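Local atomic coordinates of beta-lactamase (Sebaldella termitidis, PDB entry 6N1N), a protein that probably hydrolyses beta-lactam antibiotics to substituted beta-amino acids, as a class D serine enzyme, and so gives antibiotic resistance. Residues 59-63 / 64-68; 118-122 / 123-127; 146-149 / 150-154. One frame throughout, in Å; residues are numbered along the deposited sequence. Where two conformers were deposited one is given.

Contact 1: residues 59-63 / 64-68; sequences LIFLE and EEVVK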
loop_
_atom_site.group_PDB
_atom_site.type_symbol
_atom_site.label_atom_id
_atom_site.label_comp_id
_atom_site.label_asym_id
_atom_site.label_seq_id
_atom_site.Cartn_x
_atom_site.Cartn_y
_atom_site.Cartn_z
ATOM N N LEU A 59 -8.867 4.060 6.298
ATOM C CA LEU A 59 -9.072 4.092 7.750
ATOM C C LEU A 59 -9.514 5.474 8.194
ATOM O O LEU A 59 -10.442 5.617 9.003
ATOM C CB LEU A 59 -7.794 3.713 8.504
ATOM C CG LEU A 59 -7.210 2.306 8.324
ATOM C CD1 LEU A 59 -5.805 2.275 8.897
ATOM C CD2 LEU A 59 -8.064 1.253 8.968
ATOM N N ILE A 60 -8.849 6.511 7.669
ATOM C CA ILE A 60 -9.132 7.869 8.107
ATOM C C ILE A 60 -10.534 8.279 7.674
ATOM O O ILE A 60 -11.281 8.872 8.453
ATOM C CB ILE A 60 -8.061 8.840 7.577
ATOM C CG1 ILE A 60 -6.699 8.557 8.234
ATOM C CG2 ILE A 60 -8.451 10.289 7.838
ATOM C CD1 ILE A 60 -5.519 9.276 7.596
ATOM N N PHE A 61 -10.913 7.981 6.423
ATOM C CA PHE A 61 -12.247 8.341 5.939
ATOM C C PHE A 61 -13.348 7.760 6.836
ATOM O O PHE A 61 -14.322 8.451 7.166
ATOM C CB PHE A 61 -12.448 7.850 4.500
ATOM C CG PHE A 61 -11.875 8.758 3.428
ATOM C CD1 PHE A 61 -10.893 9.691 3.704
ATOM C CD2 PHE A 61 -12.319 8.640 2.128
ATOM C CE1 PHE A 61 -10.377 10.488 2.713
ATOM C CE2 PHE A 61 -11.818 9.445 1.131
ATOM C CZ PHE A 61 -10.853 10.373 1.425
ATOM N N LEU A 62 -13.223 6.493 7.237
ATOM C CA LEU A 62 -14.247 5.897 8.078
ATOM C C LEU A 62 -14.215 6.468 9.484
ATOM O O LEU A 62 -15.260 6.804 10.044
ATOM C CB LEU A 62 -14.087 4.377 8.103
ATOM C CG LEU A 62 -14.400 3.766 6.748
ATOM C CD1 LEU A 62 -13.783 2.399 6.656
ATOM C CD2 LEU A 62 -15.918 3.674 6.510
ATOM N N GLU A 63 -13.026 6.571 10.082
ATOM C CA GLU A 63 -12.961 7.055 11.463
ATOM C C GLU A 63 -13.471 8.489 11.578
ATOM O O GLU A 63 -14.130 8.849 12.575
ATOM C CB GLU A 63 -11.534 6.941 11.996
ATOM C CG GLU A 63 -11.423 7.090 13.531
ATOM C CD GLU A 63 -12.067 5.950 14.295
ATOM O OE1 GLU A 63 -12.335 4.900 13.681
ATOM O OE2 GLU A 63 -12.274 6.097 15.525
ATOM N N GLU A 64 -13.177 9.319 10.582
ATOM C CA GLU A 64 -13.601 10.711 10.546
ATOM C C GLU A 64 -14.998 10.909 9.964
ATOM O O GLU A 64 -15.441 12.056 9.837
ATOM C CB GLU A 64 -12.597 11.548 9.741
ATOM C CG GLU A 64 -11.260 11.715 10.429
ATOM C CD GLU A 64 -11.421 12.367 11.780
ATOM O OE1 GLU A 64 -12.013 13.457 11.833
ATOM O OE2 GLU A 64 -10.994 11.785 12.791
ATOM N N GLU A 65 -15.681 9.832 9.594
ATOM C CA GLU A 65 -17.063 9.871 9.117
ATOM C C GLU A 65 -17.211 10.596 7.781
ATOM O O GLU A 65 -18.294 11.084 7.448
ATOM C CB GLU A 65 -17.979 10.489 10.178
ATOM C CG GLU A 65 -17.952 9.668 11.446
ATOM C CD GLU A 65 -18.756 10.276 12.570
ATOM O OE1 GLU A 65 -19.911 10.655 12.326
ATOM O OE2 GLU A 65 -18.216 10.393 13.688
ATOM N N VAL A 66 -16.145 10.616 6.975
ATOM C CA VAL A 66 -16.265 11.108 5.607
ATOM C C VAL A 66 -17.356 10.344 4.876
ATOM O O VAL A 66 -18.168 10.933 4.141
ATOM C CB VAL A 66 -14.910 10.993 4.883
ATOM C CG1 VAL A 66 -15.034 11.336 3.398
ATOM C CG2 VAL A 66 -13.905 11.906 5.540
ATOM N N VAL A 67 -17.370 9.022 5.035
ATOM C CA VAL A 67 -18.470 8.163 4.615
ATOM C C VAL A 67 -18.874 7.353 5.835
ATOM O O VAL A 67 -18.070 7.140 6.751
ATOM C CB VAL A 67 -18.122 7.238 3.430
ATOM C CG1 VAL A 67 -17.979 8.044 2.156
ATOM C CG2 VAL A 67 -16.842 6.462 3.689
ATOM N N LYS A 68 -20.133 6.915 5.856
ATOM C CA LYS A 68 -20.646 6.178 7.004
ATOM C C LYS A 68 -20.143 4.745 7.009
ATOM O O LYS A 68 -19.868 4.181 8.076
ATOM C CB LYS A 68 -22.177 6.208 7.009
ATOM C CG LYS A 68 -22.812 5.474 8.179
ATOM C CD LYS A 68 -24.287 5.826 8.325
ATOM C CE LYS A 68 -24.918 5.095 9.497
ATOM N NZ LYS A 68 -24.907 3.623 9.296
HETATM O O HOH W 1 -17.636 5.739 9.309
HETATM O O HOH W 2 -15.239 11.083 13.854
#
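Val-66 lays its CG1 methyl over one face of the Phe-61 ring, offset toward the rim. This is a CH-pi contact: CG1 of Val-66 is 4.2 Å from the Phe-61 ring centroid and 18° off the ring normal. With chi1 at 173°, CG1 of Val-66 stands opposite its own backbone N, and the methyl falls above the ring. One residue on along both segments, Leu-62 CD2 meets Val-67 CG2 at 4.1 Å, and these two side chains pass at a slant. The backbone brings both pairs together. Val-66 N donates to Phe-61 O (2.8 Å), in the carbonyl plane but with a bent N-H...O angle of 131°. Glu-65 N donates to Leu-62 O at 3.1 Å, from above the carbonyl plane. With the positive phi of Glu-65, these two bonds make a Schellman motif, which ends helix 56-63. Just before it, Glu-64 N still makes a helical bond to Ile-60 O (2.9 Å). A water bridges the turn: it donates to Glu-63 O at 2.8 Å and to Glu-65 OE2 at 3.1 Å. The two glutamates at the join turn to partners elsewhere. Glu-63 OE1 is held by Thr-168 OG1 and Ser-165 N, while Glu-64 OE2 bonds Tyr-119 OH. Helices 113-122 and 166-175 thus border this helix end. The Phe-61 ring also meets that of Tyr-104, and its side chain lies about 12 Å from that of Ser-51, the predicted acyl-ester serine.

Contact 2: residues 118-122 / 123-127; sequences EYLKE and FNYGN
Lys-121 O takes two donors: Asn-124 N at 3.1 Å and a water at 2.7 Å. Asn-124 N comes from well above the carbonyl plane and off the lone pairs. The water also donates to Asn-124 OD1 (3.0 Å), so it ties that side chain to the helix end. Tyr-125 N bonds Leu-120 O at 3.0 Å, in the carbonyl plane and nearly straight at 164°. These two backbone bonds and the positive phi of Asn-124 form a Schellman motif closing helix 113-122. Tyr-125, which is also the centre of an inverse gamma turn, begins the sequence Tyr-125, Gly-126, Asn-127, which matches the Tyr-Gly-Asn motif of class D beta-lactamases. Phe-123 N keeps a helical bond to Tyr-119 O (2.8 Å). The side chains of Tyr-119 and Phe-123 lie alongside each other and point the same way, with their ring planes 50° apart. Tyr-119 CB sits over one face of the Phe-123 ring, toward its rim. Tyr-125 packs its ring edge-to-face with Phe-53, and its side chain is about 9 Å from that of Ser-51. Glu-122 bends at chi2 (76°), and its OE2 accepts from Met-163 N. Across the turn, Leu-120 CD2 rests against Tyr-125 CB at 3.9 Å.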
loop_
_atom_site.group_PDB
_atom_site.type_symbol
_atom_site.label_atom_id
_atom_site.label_comp_id
_atom_site.label_asym_id
_atom_site.label_seq_id
_atom_site.Cartn_x
_atom_site.Cartn_y
_atom_site.Cartn_z
ATOM N N GLU A 118 -2.321 14.461 12.576
ATOM C CA GLU A 118 -2.562 13.633 13.756
ATOM C C GLU A 118 -2.552 12.154 13.412
ATOM O O GLU A 118 -1.940 11.342 14.118
ATOM C CB GLU A 118 -3.895 13.987 14.400
ATOM C CG GLU A 118 -3.934 15.316 15.098
ATOM C CD GLU A 118 -5.343 15.619 15.589
ATOM O OE1 GLU A 118 -6.161 14.668 15.673
ATOM O OE2 GLU A 118 -5.633 16.793 15.871
ATOM N N TYR A 119 -3.232 11.776 12.318
ATOM C CA TYR A 119 -3.234 10.388 11.884
ATOM C C TYR A 119 -1.862 9.929 11.412
ATOM O O TYR A 119 -1.457 8.798 11.681
ATOM C CB TYR A 119 -4.282 10.184 10.785
ATOM C CG TYR A 119 -5.685 10.047 11.335
ATOM C CD1 TYR A 119 -6.087 8.882 11.975
ATOM C CD2 TYR A 119 -6.597 11.089 11.239
ATOM C CE1 TYR A 119 -7.372 8.752 12.481
ATOM C CE2 TYR A 119 -7.885 10.968 11.738
ATOM C CZ TYR A 119 -8.262 9.802 12.363
ATOM O OH TYR A 119 -9.541 9.695 12.865
ATOM N N LEU A 120 -1.125 10.786 10.693
ATOM C CA LEU A 120 0.211 10.399 10.255
ATOM C C LEU A 120 1.126 10.151 11.455
ATOM O O LEU A 120 1.984 9.261 11.397
ATOM C CB LEU A 120 0.780 11.464 9.315
ATOM C CG LEU A 120 -0.017 11.685 8.024
ATOM C CD1 LEU A 120 0.635 12.769 7.184
ATOM C CD2 LEU A 120 -0.193 10.432 7.161
ATOM N N LYS A 121 0.915 10.880 12.553
ATOM C CA LYS A 121 1.675 10.635 13.781
ATOM C C LYS A 121 1.263 9.313 14.425
ATOM O O LYS A 121 2.118 8.488 14.780
ATOM C CB LYS A 121 1.476 11.805 14.741
ATOM C CG LYS A 121 2.210 11.666 16.071
ATOM C CD LYS A 121 2.066 12.944 16.906
ATOM C CE LYS A 121 2.353 12.715 18.392
ATOM N NZ LYS A 121 3.785 12.929 18.752
ATOM N N GLU A 122 -0.046 9.105 14.589
ATOM C CA GLU A 122 -0.563 7.853 15.137
ATOM C C GLU A 122 -0.065 6.659 14.343
ATOM O O GLU A 122 0.298 5.620 14.917
ATOM C CB GLU A 122 -2.093 7.936 15.141
ATOM C CG GLU A 122 -2.862 6.686 15.557
ATOM C CD GLU A 122 -2.851 6.443 17.044
ATOM O OE1 GLU A 122 -2.302 7.287 17.781
ATOM O OE2 GLU A 122 -3.389 5.404 17.485
ATOM N N PHE A 123 -0.020 6.793 13.019
ATOM C CA PHE A 123 0.343 5.720 12.108
ATOM C C PHE A 123 1.854 5.578 11.905
ATOM O O PHE A 123 2.282 4.649 11.197
ATOM C CB PHE A 123 -0.312 5.954 10.735
ATOM C CG PHE A 123 -1.802 5.811 10.712
ATOM C CD1 PHE A 123 -2.505 5.302 11.792
ATOM C CD2 PHE A 123 -2.507 6.201 9.587
ATOM C CE1 PHE A 123 -3.886 5.170 11.746
ATOM C CE2 PHE A 123 -3.888 6.078 9.544
ATOM C CZ PHE A 123 -4.563 5.556 10.636
ATOM N N ASN A 124 2.670 6.477 12.474
ATOM C CA ASN A 124 4.115 6.483 12.223
ATOM C C ASN A 124 4.393 6.426 10.718
ATOM O O ASN A 124 5.171 5.613 10.224
ATOM C CB ASN A 124 4.796 5.312 12.939
ATOM C CG ASN A 124 4.393 5.208 14.380
ATOM O OD1 ASN A 124 4.730 6.079 15.182
ATOM N ND2 ASN A 124 3.660 4.146 14.723
ATOM N N TYR A 125 3.723 7.298 9.977
ATOM C CA TYR A 125 3.636 7.133 8.531
ATOM C C TYR A 125 4.739 7.944 7.879
ATOM O O TYR A 125 4.544 9.066 7.400
ATOM C CB TYR A 125 2.260 7.507 8.020
ATOM C CG TYR A 125 1.975 6.883 6.655
ATOM C CD1 TYR A 125 1.433 5.599 6.554
ATOM C CD2 TYR A 125 2.323 7.528 5.488
ATOM C CE1 TYR A 125 1.188 5.009 5.317
ATOM C CE2 TYR A 125 2.088 6.946 4.233
ATOM C CZ TYR A 125 1.507 5.689 4.161
ATOM O OH TYR A 125 1.294 5.103 2.939
ATOM N N GLY A 126 5.925 7.335 7.833
ATOM C CA GLY A 126 7.027 7.909 7.078
ATOM C C GLY A 126 7.487 9.232 7.654
ATOM O O GLY A 126 7.574 9.413 8.876
ATOM N N ASN A 127 7.795 10.189 6.765
ATOM C CA ASN A 127 8.233 11.495 7.240
ATOM C C ASN A 127 7.090 12.364 7.768
ATOM O O ASN A 127 7.349 13.436 8.324
ATOM C CB ASN A 127 8.996 12.246 6.134
ATOM C CG ASN A 127 8.145 12.539 4.908
ATOM O OD1 ASN A 127 6.935 12.306 4.893
ATOM N ND2 ASN A 127 8.790 13.085 3.859
HETATM O O HOH W 3 4.752 9.066 15.112
#

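Contact 3: residues 146-149 / 150-154; sequences SPEE and QIDFL
Glu-148 and Asp-152 lie side by side one helical turn apart, with their carboxylate planes turned 71° from each other. The flank of one meets the other: Glu-148 CG is 3.9 Å from Asp-152 OD2. The charged ends stay slightly further apart, with Glu-148 OE2 4.4 Å from Asp-152 OD2. These like charges probably disfavour each other, and Lys-44 offers Glu-148 OE1 only a long, weak ion pair. At the edge of the Phe-153 ring, in its plane, lies Gln-150 O. The Phe-153 ring also packs edge-to-face with that of Tyr-125, and it meets Phe-123 with planes about 55° apart. At the start of helix 147-159, Ser-146 and Glu-149 form a capping box. Ser-146 OG, at the N-cap, accepts from Glu-149 N at 3.1 Å. In return Ser-146 N donates to Glu-149 OE1 (2.9 Å), using the anti lone pair of that oxygen. Glu-149 OE2 makes a salt bridge to Arg-46, so both carboxylate oxygens are engaged. Regular helical bonds follow, from Gln-150 N to Ser-146 O at 2.9 Å and from Phe-153 N to Glu-149 O at 3.0 Å. Gln-150 CG lies 3.4 Å from Ser-146 O. Beyond it the chain bends at chi2 (-95°), and NE2 bonds OG1 of Thr-52, the residue after Ser-51, the predicted acyl-ester serine. The helix lies against the central sheet. Pro-147 touches Ala-217 and Arg-219 of strand 212-222 and Trp-202 of strand 198-209. Ile-151 reaches Phe-215 and Trp-35, and the Phe-153 side faces the end of helix 113-122.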
loop_
_atom_site.group_PDB
_atom_site.type_symbol
_atom_site.label_atom_id
_atom_site.label_comp_id
_atom_site.label_asym_id
_atom_site.label_seq_id
_atom_site.Cartn_x
_atom_site.Cartn_y
_atom_site.Cartn_z
ATOM N N SER A 146 9.225 4.569 3.822
ATOM C CA SER A 146 10.088 3.483 3.373
ATOM C C SER A 146 9.326 2.169 3.375
ATOM O O SER A 146 8.274 2.052 4.009
ATOM C CB SER A 146 11.298 3.345 4.284
ATOM O OG SER A 146 10.914 2.818 5.551
ATOM N N PRO A 147 9.861 1.138 2.711
ATOM C CA PRO A 147 9.227 -0.199 2.807
ATOM C C PRO A 147 9.140 -0.750 4.230
ATOM O O PRO A 147 8.109 -1.302 4.620
ATOM C CB PRO A 147 10.126 -1.064 1.910
ATOM C CG PRO A 147 10.678 -0.088 0.894
ATOM C CD PRO A 147 10.943 1.165 1.708
ATOM N N GLU A 148 10.197 -0.631 5.020
ATOM C CA GLU A 148 10.128 -0.987 6.440
ATOM C C GLU A 148 8.981 -0.282 7.161
ATOM O O GLU A 148 8.242 -0.907 7.930
ATOM C CB GLU A 148 11.474 -0.659 7.084
ATOM C CG GLU A 148 11.578 -0.815 8.573
ATOM C CD GLU A 148 12.922 -0.303 9.094
ATOM O OE1 GLU A 148 13.846 -0.120 8.263
ATOM O OE2 GLU A 148 13.048 -0.082 10.318
ATOM N N GLU A 149 8.801 1.014 6.915
ATOM C CA GLU A 149 7.746 1.778 7.565
ATOM C C GLU A 149 6.360 1.388 7.069
ATOM O O GLU A 149 5.392 1.419 7.851
ATOM C CB GLU A 149 7.985 3.274 7.335
ATOM C CG GLU A 149 9.202 3.807 8.038
ATOM C CD GLU A 149 9.512 5.241 7.695
ATOM O OE1 GLU A 149 9.403 5.620 6.515
ATOM O OE2 GLU A 149 9.863 5.996 8.622
ATOM N N GLN A 150 6.236 1.025 5.789
ATOM C CA GLN A 150 4.966 0.485 5.313
ATOM C C GLN A 150 4.594 -0.756 6.105
ATOM O O GLN A 150 3.461 -0.904 6.567
ATOM C CB GLN A 150 5.030 0.122 3.827
ATOM C CG GLN A 150 5.120 1.285 2.878
ATOM C CD GLN A 150 3.788 1.720 2.324
ATOM O OE1 GLN A 150 2.721 1.482 2.904
ATOM N NE2 GLN A 150 3.846 2.393 1.182
ATOM N N ILE A 151 5.560 -1.657 6.276
ATOM C CA ILE A 151 5.298 -2.905 6.981
ATOM C C ILE A 151 4.963 -2.631 8.438
ATOM O O ILE A 151 4.046 -3.241 9.002
ATOM C CB ILE A 151 6.496 -3.854 6.835
ATOM C CG1 ILE A 151 6.506 -4.435 5.403
ATOM C CG2 ILE A 151 6.461 -4.948 7.903
ATOM C CD1 ILE A 151 7.766 -5.152 5.015
ATOM N N ASP A 152 5.691 -1.731 9.089
ATOM C CA ASP A 152 5.409 -1.499 10.501
ATOM C C ASP A 152 4.002 -0.941 10.676
ATOM O O ASP A 152 3.284 -1.336 11.601
ATOM C CB ASP A 152 6.482 -0.599 11.112
ATOM C CG ASP A 152 7.723 -1.423 11.576
ATOM O OD1 ASP A 152 7.547 -2.535 12.146
ATOM O OD2 ASP A 152 8.865 -0.999 11.344
ATOM N N PHE A 153 3.571 -0.088 9.741
ATOM C CA PHE A 153 2.205 0.438 9.756
ATOM C C PHE A 153 1.187 -0.682 9.542
ATOM O O PHE A 153 0.162 -0.744 10.242
ATOM C CB PHE A 153 2.078 1.527 8.683
ATOM C CG PHE A 153 0.658 1.777 8.233
ATOM C CD1 PHE A 153 -0.220 2.501 9.008
ATOM C CD2 PHE A 153 0.205 1.241 7.049
ATOM C CE1 PHE A 153 -1.532 2.689 8.591
ATOM C CE2 PHE A 153 -1.086 1.428 6.632
ATOM C CZ PHE A 153 -1.957 2.144 7.385
ATOM N N LEU A 154 1.474 -1.593 8.622
ATOM C CA LEU A 154 0.554 -2.682 8.334
ATOM C C LEU A 154 0.465 -3.668 9.501
ATOM O O LEU A 154 -0.612 -4.193 9.754
ATOM C CB LEU A 154 0.967 -3.405 7.063
ATOM C CG LEU A 154 0.796 -2.602 5.775
ATOM C CD1 LEU A 154 1.612 -3.185 4.655
ATOM C CD2 LEU A 154 -0.671 -2.534 5.378
#

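The three contacts follow in series along the chain; none nests in or crosses another. Each is local. Contact 1 closes the end of helix 56-63, the helix that starts five residues after the predicted active-site serine. Contact 2 closes the end of helix 113-122, and contact 3 opens helix 147-159, the next helix in the chain. Contacts 1 and 2 meet where Ile-60 CD1 packs on Tyr-119 CB (3.5 Å), with centres about 17 Å apart. Contacts 2 and 3 are nearer, about 11 Å between centres, and Gly-126 CA lies 3.3 Å from Glu-149 OE1. Leu-59 touches both Phe-123 and Phe-153, so helix 56-63, the end of helix 113-122 and helix 147-159 meet in one apolar cluster.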